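Local coordinates for Alpha/beta hydrolase (Novosphingobium aromaticivorans, PDB 3BWX), which is probably a hydrolase of the alpha/beta fold and binds calcium ions in the crystal, at residues A[22-27]-A[55-60]; A[127-132]-A[232-237]; A[150-155]-A[184-189]. The protein carries 1 engineered substitution. All coordinates share one frame; numbering follows the deposited sequence.

Contacts 1 and 2 both lie in the mixed central sheet of the alpha/beta hydrolase fold. Contact 1 joins strands 17-23 and 58-61 toward one side of that sheet. Contact 2 joins strands 122-128 and 230-235 toward the other. Their centres are about 25 Å apart. Contact 3 lies at the small antiparallel sheet of strands 151-152, 194-196 and 186-188, joining the regions of its two outer strands. Its centre is about 29 Å from that of contact 1 and about 27 Å from that of contact 2. Along the chain, contact 1 closes before the others open. Contact 3 is nested within the loop closed by contact 2, consistent with a cap inserted between core strands, as in many relatives.

Contact 1 of 3, residues A[22-27]-A[55-60]; sequences AYEGDI and DWRVLC
Y23 and V58 form an antiparallel hydrogen-bonded pair between strands 17-23 and 58-61, in the central sheet of the alpha/beta hydrolase fold. Y23 N gives a hydrogen bond of 2.7 Å to V58 O. V58 N returns one of 3.0 Å to Y23 O. A22 and L59 make the adjoining non-hydrogen-bonded pair, with their side chains on the other face. On the Y23 face, Y23 CB packs 3.9 Å from V58 CB. CG of Y23 stands anti to the carbonyl carbon (chi1 -61°), and the ring edge at CD1 lies beside V58 O, which is near the ring plane. Further along, Y23 CE1 lies 3.9 Å from C60 SG in an oblique sulfur-aromatic contact. A49 of helix 46-52 touches both Y23 and V58.

Past the strand ends, water and the R57 chain continue the join. One water lies between R57 N and D26 O. A second links D26 OD2 to D55 O, while D26 OD1 bonds S28 OG. A CB on G25 would collide with W56 O. R57 CG packs 3.2 Å from G25 O. The R57 chain then bends at chi3 (-77°), which places NE 3.5 Å from D26 O in a weak hydrogen bond. R57 NH2 bonds to R29 O. I27 CD1 sits over one face of the R57 guanidinium, offset toward its rim.

Contact 2 of 3, residues A[127-132]-A[232-237]; sequences LNDVGP and VLRGET
D129 carries its CG anti to the backbone N (chi1 -152°), and a chi2 of 64° turns OD1 toward G235 N. G235 N binds D129 OD1 at 2.8 Å. It meets the oxygen from above the carboxylate plane, 44° out of it. D129 OD1 also lies 3.7 Å from R234 CG.

The backbone of D129 has left-handed helical angles just past the end of strand 122-128. D129 N still gives a bond of 2.8 Å to L233 O. One step earlier, L233 N binds L127 O at 2.9 Å. These bonds join two parallel strands, with L127 paired to V232 and N128 to L233.

N128 OD1 lies 3.7 Å from L233 CB, buried and without a polar partner. N128 ND2 bonds T104 OG1 and P267 O, which should fix the turn of the amide.

D129 OD2 bonds H265 ND1 and S238 OG. The D129 side chain also lies near, without touching, the residues of what is probably the nucleophile elbow. This is consistent with the acid-histidine pair of a hydrolase triad.

Strand 255-260 flanks strand 230-235 on its other side, where L233 touches V258 and L260. M249 of helix 243-250 packs on L127 and V232, and helix 219-225 packs on L127 through F222 and L225.

Contact 3 of 3, residues A[150-155]-A[184-189]; sequences RNFETW and RIMVLG
The M186 side chain crosses that of F152 at about a right angle, and it slides past W155 in the opposite direction. M186 is selenomethionine. Its chain bends at chi3 (72°), which puts CE at the edge of the F152 ring and near its plane. M186 CE lies 3.7 Å from F152 CE2. M186 SE is 5.5 Å from the centroid of the F152 ring and 61° off its normal, an oblique Met-aromatic contact.

W155 also offers an edge. W155 CH2 lies 3.6 Å from M186 O, which is in the plane of the indole. W155 CZ3 packs 4.0 Å from M186 CB, and W155 CZ2 comes 4.1 Å from L188 N. No hydrogen bond links the two segments. An alanine in place of W155 would probably open a gap beside M186 CB and O, and leave strand 186-188 more loosely held to the start of helix 155-166.

That helix starts just after T154, whose OG1 caps H157 N. Its A158 touches both F152 and M186. Strand 194-196 runs between strands 151-152 and 186-188, and its I194 packs on M186 and W155. Helix 175-185 meets the indole through L179, A182 and K183.

Contact 1 of 3, residues A[22-27]-A[55-60]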
# COMPACT_ATOMS: atom_id res chain seq x y z
N ALA A 22 8.58 -10.02 -7.86
CA ALA A 22 8.39 -11.33 -7.22
C ALA A 22 9.68 -11.73 -6.51
O ALA A 22 10.78 -11.70 -7.10
CB ALA A 22 8.01 -12.40 -8.27
N TYR A 23 9.56 -12.07 -5.24
CA TYR A 23 10.68 -12.52 -4.43
C TYR A 23 10.46 -13.97 -4.12
O TYR A 23 9.43 -14.38 -3.62
CB TYR A 23 10.77 -11.75 -3.12
CG TYR A 23 10.98 -10.25 -3.27
CD1 TYR A 23 9.95 -9.41 -3.71
CD2 TYR A 23 12.19 -9.64 -2.99
CE1 TYR A 23 10.12 -8.04 -3.82
CE2 TYR A 23 12.36 -8.28 -3.08
CZ TYR A 23 11.33 -7.47 -3.54
OH TYR A 23 11.53 -6.12 -3.61
N GLU A 24 11.46 -14.78 -4.40
CA GLU A 24 11.35 -16.22 -4.26
C GLU A 24 11.39 -16.60 -2.79
O GLU A 24 12.01 -15.92 -1.95
CB GLU A 24 12.46 -16.91 -5.04
CG GLU A 24 12.28 -18.40 -5.13
CD GLU A 24 10.98 -18.81 -5.84
OE1 GLU A 24 9.88 -18.86 -5.18
OE2 GLU A 24 11.08 -19.07 -7.07
N GLY A 25 10.71 -17.69 -2.47
CA GLY A 25 10.70 -18.20 -1.12
C GLY A 25 9.94 -19.50 -1.01
O GLY A 25 9.58 -20.12 -2.01
N ASP A 26 9.67 -19.85 0.24
CA ASP A 26 9.09 -21.12 0.67
C ASP A 26 7.75 -21.38 -0.04
O ASP A 26 6.75 -20.73 0.26
CB ASP A 26 8.94 -21.06 2.19
CG ASP A 26 8.52 -22.39 2.82
OD1 ASP A 26 8.14 -23.34 2.11
OD2 ASP A 26 8.56 -22.43 4.08
N ILE A 27 7.75 -22.38 -0.92
CA ILE A 27 6.55 -22.79 -1.68
C ILE A 27 5.56 -23.56 -0.78
O ILE A 27 4.42 -23.83 -1.18
CB ILE A 27 6.99 -23.61 -2.95
CG1 ILE A 27 5.84 -23.85 -3.96
CG2 ILE A 27 7.51 -24.97 -2.58
CD1 ILE A 27 5.16 -22.60 -4.47
N ASP A 55 12.12 -16.98 3.43
CA ASP A 55 11.14 -17.50 4.39
C ASP A 55 9.72 -17.48 3.83
O ASP A 55 8.90 -18.29 4.16
CB ASP A 55 11.16 -16.70 5.68
CG ASP A 55 12.44 -16.90 6.47
OD1 ASP A 55 13.15 -17.91 6.30
OD2 ASP A 55 12.71 -16.03 7.30
N TRP A 56 9.46 -16.52 2.97
CA TRP A 56 8.21 -16.33 2.26
C TRP A 56 8.43 -15.93 0.79
O TRP A 56 9.38 -15.20 0.44
CB TRP A 56 7.41 -15.18 2.91
CG TRP A 56 7.06 -15.44 4.34
CD1 TRP A 56 7.84 -15.18 5.39
CD2 TRP A 56 5.90 -16.13 4.86
NE1 TRP A 56 7.26 -15.61 6.55
CE2 TRP A 56 6.07 -16.21 6.25
CE3 TRP A 56 4.70 -16.65 4.29
CZ2 TRP A 56 5.10 -16.79 7.07
CZ3 TRP A 56 3.74 -17.23 5.13
CH2 TRP A 56 3.96 -17.28 6.48
N ARG A 57 7.54 -16.42 -0.06
CA ARG A 57 7.41 -15.83 -1.39
C ARG A 57 6.73 -14.48 -1.23
O ARG A 57 5.75 -14.38 -0.49
CB ARG A 57 6.57 -16.68 -2.32
CG ARG A 57 7.18 -18.05 -2.55
CD ARG A 57 6.24 -18.91 -3.38
NE ARG A 57 5.14 -19.42 -2.55
CZ ARG A 57 3.98 -19.87 -3.01
NH1 ARG A 57 3.70 -19.83 -4.31
NH2 ARG A 57 3.10 -20.35 -2.17
N VAL A 58 7.14 -13.47 -1.98
CA VAL A 58 6.55 -12.16 -1.79
C VAL A 58 6.26 -11.57 -3.17
O VAL A 58 7.14 -11.59 -4.05
CB VAL A 58 7.48 -11.18 -1.02
CG1 VAL A 58 6.74 -9.85 -0.71
CG2 VAL A 58 8.07 -11.72 0.28
N LEU A 59 5.03 -11.11 -3.35
CA LEU A 59 4.58 -10.45 -4.59
C LEU A 59 4.26 -8.99 -4.26
O LEU A 59 3.44 -8.71 -3.34
CB LEU A 59 3.30 -11.08 -5.13
CG LEU A 59 3.35 -12.39 -5.89
CD1 LEU A 59 3.43 -13.46 -4.88
CD2 LEU A 59 2.13 -12.58 -6.85
N CYS A 60 4.83 -8.06 -5.04
CA CYS A 60 4.66 -6.62 -4.84
C CYS A 60 4.16 -6.00 -6.12
O CYS A 60 4.93 -5.48 -6.93
CB CYS A 60 5.95 -5.97 -4.42
SG CYS A 60 6.62 -6.58 -2.88
O HOH W 1 5.55 -18.26 0.72
O HOH W 2 9.87 -20.55 5.43

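Contact 2 of 3, residues A[127-132]-A[232-237]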
# COMPACT_ATOMS: atom_id res chain seq x y z
N LEU A 127 -3.29 -4.67 8.05
CA LEU A 127 -3.85 -3.39 7.58
C LEU A 127 -2.92 -2.33 8.13
O LEU A 127 -2.76 -2.19 9.35
CB LEU A 127 -5.28 -3.14 8.06
CG LEU A 127 -6.42 -3.97 7.45
CD1 LEU A 127 -7.74 -3.63 8.18
CD2 LEU A 127 -6.52 -3.72 5.92
N ASN A 128 -2.28 -1.60 7.25
CA ASN A 128 -1.34 -0.57 7.66
C ASN A 128 -1.97 0.80 7.54
O ASN A 128 -2.10 1.38 6.45
CB ASN A 128 -0.07 -0.65 6.87
CG ASN A 128 0.93 0.40 7.27
OD1 ASN A 128 0.97 0.85 8.42
ND2 ASN A 128 1.78 0.76 6.34
N ASP A 129 -2.40 1.29 8.69
CA ASP A 129 -2.90 2.66 8.89
C ASP A 129 -4.12 2.98 8.05
O ASP A 129 -4.23 4.04 7.41
CB ASP A 129 -1.81 3.74 8.78
CG ASP A 129 -2.12 4.98 9.61
OD1 ASP A 129 -2.16 4.83 10.82
OD2 ASP A 129 -2.39 6.07 9.06
N VAL A 130 -5.03 2.03 7.99
CA VAL A 130 -6.28 2.25 7.34
C VAL A 130 -7.32 1.38 8.04
O VAL A 130 -7.00 0.30 8.55
CB VAL A 130 -6.20 1.98 5.86
CG1 VAL A 130 -5.84 0.53 5.57
CG2 VAL A 130 -7.46 2.48 5.17
N GLY A 131 -8.55 1.87 8.06
CA GLY A 131 -9.67 1.17 8.66
C GLY A 131 -10.99 1.53 8.00
O GLY A 131 -11.02 2.30 7.07
N PRO A 132 -12.09 0.93 8.49
CA PRO A 132 -13.41 1.16 7.88
C PRO A 132 -14.00 2.53 8.17
O PRO A 132 -15.11 2.80 7.72
CB PRO A 132 -14.26 0.07 8.52
CG PRO A 132 -13.61 -0.18 9.88
CD PRO A 132 -12.15 -0.01 9.62
N VAL A 232 -3.38 -4.90 12.79
CA VAL A 232 -3.63 -3.52 12.41
C VAL A 232 -2.47 -2.67 12.93
O VAL A 232 -2.21 -2.66 14.14
CB VAL A 232 -4.95 -3.00 12.95
CG1 VAL A 232 -5.17 -1.56 12.46
CG2 VAL A 232 -6.10 -3.85 12.51
N LEU A 233 -1.75 -2.00 12.06
CA LEU A 233 -0.73 -1.03 12.43
C LEU A 233 -1.34 0.37 12.33
O LEU A 233 -2.06 0.71 11.40
CB LEU A 233 0.52 -1.15 11.50
CG LEU A 233 1.32 -2.47 11.59
CD1 LEU A 233 2.25 -2.70 10.41
CD2 LEU A 233 2.09 -2.56 12.92
N ARG A 234 -1.02 1.23 13.26
CA ARG A 234 -1.50 2.60 13.25
C ARG A 234 -0.34 3.53 13.60
O ARG A 234 0.37 3.29 14.60
CB ARG A 234 -2.63 2.80 14.30
CG ARG A 234 -3.15 4.20 14.29
CD ARG A 234 -4.19 4.49 15.32
NE ARG A 234 -4.45 5.91 15.16
CZ ARG A 234 -3.95 6.91 15.89
NH1 ARG A 234 -3.29 6.70 17.03
NH2 ARG A 234 -4.19 8.15 15.52
N GLY A 235 -0.18 4.62 12.85
CA GLY A 235 0.68 5.69 13.29
C GLY A 235 0.04 6.48 14.43
O GLY A 235 -1.11 6.89 14.28
N GLU A 236 0.79 6.71 15.51
CA GLU A 236 0.25 7.40 16.68
C GLU A 236 -0.47 8.70 16.32
O GLU A 236 -1.51 9.04 16.92
CB GLU A 236 1.39 7.71 17.62
CG GLU A 236 0.93 8.37 18.93
CD GLU A 236 2.05 8.43 19.94
OE1 GLU A 236 3.12 8.96 19.57
OE2 GLU A 236 1.84 7.94 21.07
N THR A 237 0.06 9.42 15.33
CA THR A 237 -0.48 10.72 14.94
C THR A 237 -1.27 10.71 13.63
O THR A 237 -1.54 11.76 13.04
CB THR A 237 0.63 11.80 14.87
OG1 THR A 237 1.43 11.60 13.71
CG2 THR A 237 1.52 11.73 16.10

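Contact 3 of 3, residues A[150-155]-A[184-189]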
# COMPACT_ATOMS: atom_id res chain seq x y z
N ARG A 150 4.52 18.80 -8.69
CA ARG A 150 5.86 19.37 -8.43
C ARG A 150 6.96 18.43 -8.87
O ARG A 150 6.86 17.23 -8.68
CB ARG A 150 6.04 19.75 -6.97
CG ARG A 150 5.75 21.23 -6.71
CD ARG A 150 6.05 21.63 -5.26
NE ARG A 150 7.39 22.21 -5.05
CZ ARG A 150 7.90 22.51 -3.85
NH1 ARG A 150 7.20 22.30 -2.74
NH2 ARG A 150 9.10 23.04 -3.76
N ASN A 151 8.03 18.99 -9.45
CA ASN A 151 9.17 18.22 -9.91
C ASN A 151 10.46 19.00 -9.59
O ASN A 151 10.39 20.21 -9.35
CB ASN A 151 9.07 17.90 -11.39
CG ASN A 151 9.04 19.15 -12.25
OD1 ASN A 151 10.06 19.69 -12.58
ND2 ASN A 151 7.83 19.62 -12.58
N PHE A 152 11.60 18.29 -9.61
CA PHE A 152 12.86 18.82 -9.04
C PHE A 152 14.05 18.51 -9.88
O PHE A 152 14.04 17.50 -10.59
CB PHE A 152 13.05 18.23 -7.66
CG PHE A 152 11.88 18.45 -6.77
CD1 PHE A 152 11.75 19.62 -6.05
CD2 PHE A 152 10.85 17.54 -6.70
CE1 PHE A 152 10.63 19.87 -5.26
CE2 PHE A 152 9.72 17.78 -5.94
CZ PHE A 152 9.62 18.95 -5.22
N GLU A 153 15.08 19.35 -9.77
CA GLU A 153 16.36 19.09 -10.46
C GLU A 153 17.19 18.08 -9.72
O GLU A 153 17.93 17.34 -10.34
CB GLU A 153 17.19 20.37 -10.70
CG GLU A 153 18.42 20.12 -11.64
CD GLU A 153 19.00 21.36 -12.33
OE1 GLU A 153 19.82 22.04 -11.68
OE2 GLU A 153 18.68 21.62 -13.54
N THR A 154 17.11 18.09 -8.38
CA THR A 154 17.97 17.23 -7.56
C THR A 154 17.21 16.46 -6.51
O THR A 154 16.11 16.90 -6.06
CB THR A 154 19.03 18.09 -6.85
OG1 THR A 154 18.49 18.83 -5.72
CG2 THR A 154 19.64 19.07 -7.82
N TRP A 155 17.79 15.34 -6.08
CA TRP A 155 17.19 14.53 -5.02
C TRP A 155 17.11 15.28 -3.69
O TRP A 155 16.18 15.08 -2.90
CB TRP A 155 17.94 13.21 -4.87
CG TRP A 155 17.54 12.23 -5.94
CD1 TRP A 155 18.30 11.83 -6.99
CD2 TRP A 155 16.27 11.57 -6.08
NE1 TRP A 155 17.59 10.96 -7.78
CE2 TRP A 155 16.35 10.77 -7.23
CE3 TRP A 155 15.08 11.59 -5.35
CZ2 TRP A 155 15.28 10.00 -7.68
CZ3 TRP A 155 14.02 10.81 -5.78
CH2 TRP A 155 14.13 10.02 -6.95
N ARG A 184 11.65 6.04 -3.14
CA ARG A 184 10.56 5.07 -3.25
C ARG A 184 9.32 5.60 -3.96
O ARG A 184 8.59 4.81 -4.60
CB ARG A 184 10.13 4.55 -1.89
CG ARG A 184 11.15 3.70 -1.21
CD ARG A 184 10.75 3.29 0.17
NE ARG A 184 11.78 2.50 0.76
CZ ARG A 184 11.70 1.91 1.95
NH1 ARG A 184 10.68 2.14 2.76
NH2 ARG A 184 12.72 1.19 2.37
N ILE A 185 9.08 6.91 -3.88
CA ILE A 185 7.84 7.49 -4.38
C ILE A 185 8.02 8.38 -5.62
O ILE A 185 7.05 8.77 -6.27
CB ILE A 185 7.08 8.19 -3.23
CG1 ILE A 185 7.68 9.54 -2.83
CG2 ILE A 185 6.98 7.24 -2.01
CD1 ILE A 185 6.87 10.17 -1.68
N MSE A 186 9.28 8.69 -5.94
CA MSE A 186 9.60 9.55 -7.06
C MSE A 186 10.62 8.87 -7.93
O MSE A 186 11.28 7.92 -7.53
CB MSE A 186 10.11 10.94 -6.60
CG MSE A 186 9.32 11.58 -5.51
SE MSE A 186 9.85 13.38 -5.14
CE MSE A 186 9.15 14.17 -6.71
N VAL A 187 10.78 9.40 -9.13
CA VAL A 187 11.68 8.80 -10.12
C VAL A 187 12.33 9.89 -10.97
O VAL A 187 11.74 10.92 -11.24
CB VAL A 187 10.90 7.79 -10.99
CG1 VAL A 187 9.90 8.49 -11.87
CG2 VAL A 187 11.86 7.02 -11.87
N LEU A 188 13.57 9.66 -11.37
CA LEU A 188 14.22 10.53 -12.33
C LEU A 188 13.66 10.17 -13.69
O LEU A 188 13.95 9.10 -14.22
CB LEU A 188 15.73 10.31 -12.30
CG LEU A 188 16.54 11.10 -13.33
CD1 LEU A 188 16.42 12.61 -13.23
CD2 LEU A 188 17.98 10.66 -13.18
N GLY A 189 12.81 11.05 -14.20
CA GLY A 189 12.17 10.87 -15.49
C GLY A 189 12.99 11.18 -16.73
O GLY A 189 14.20 11.49 -16.66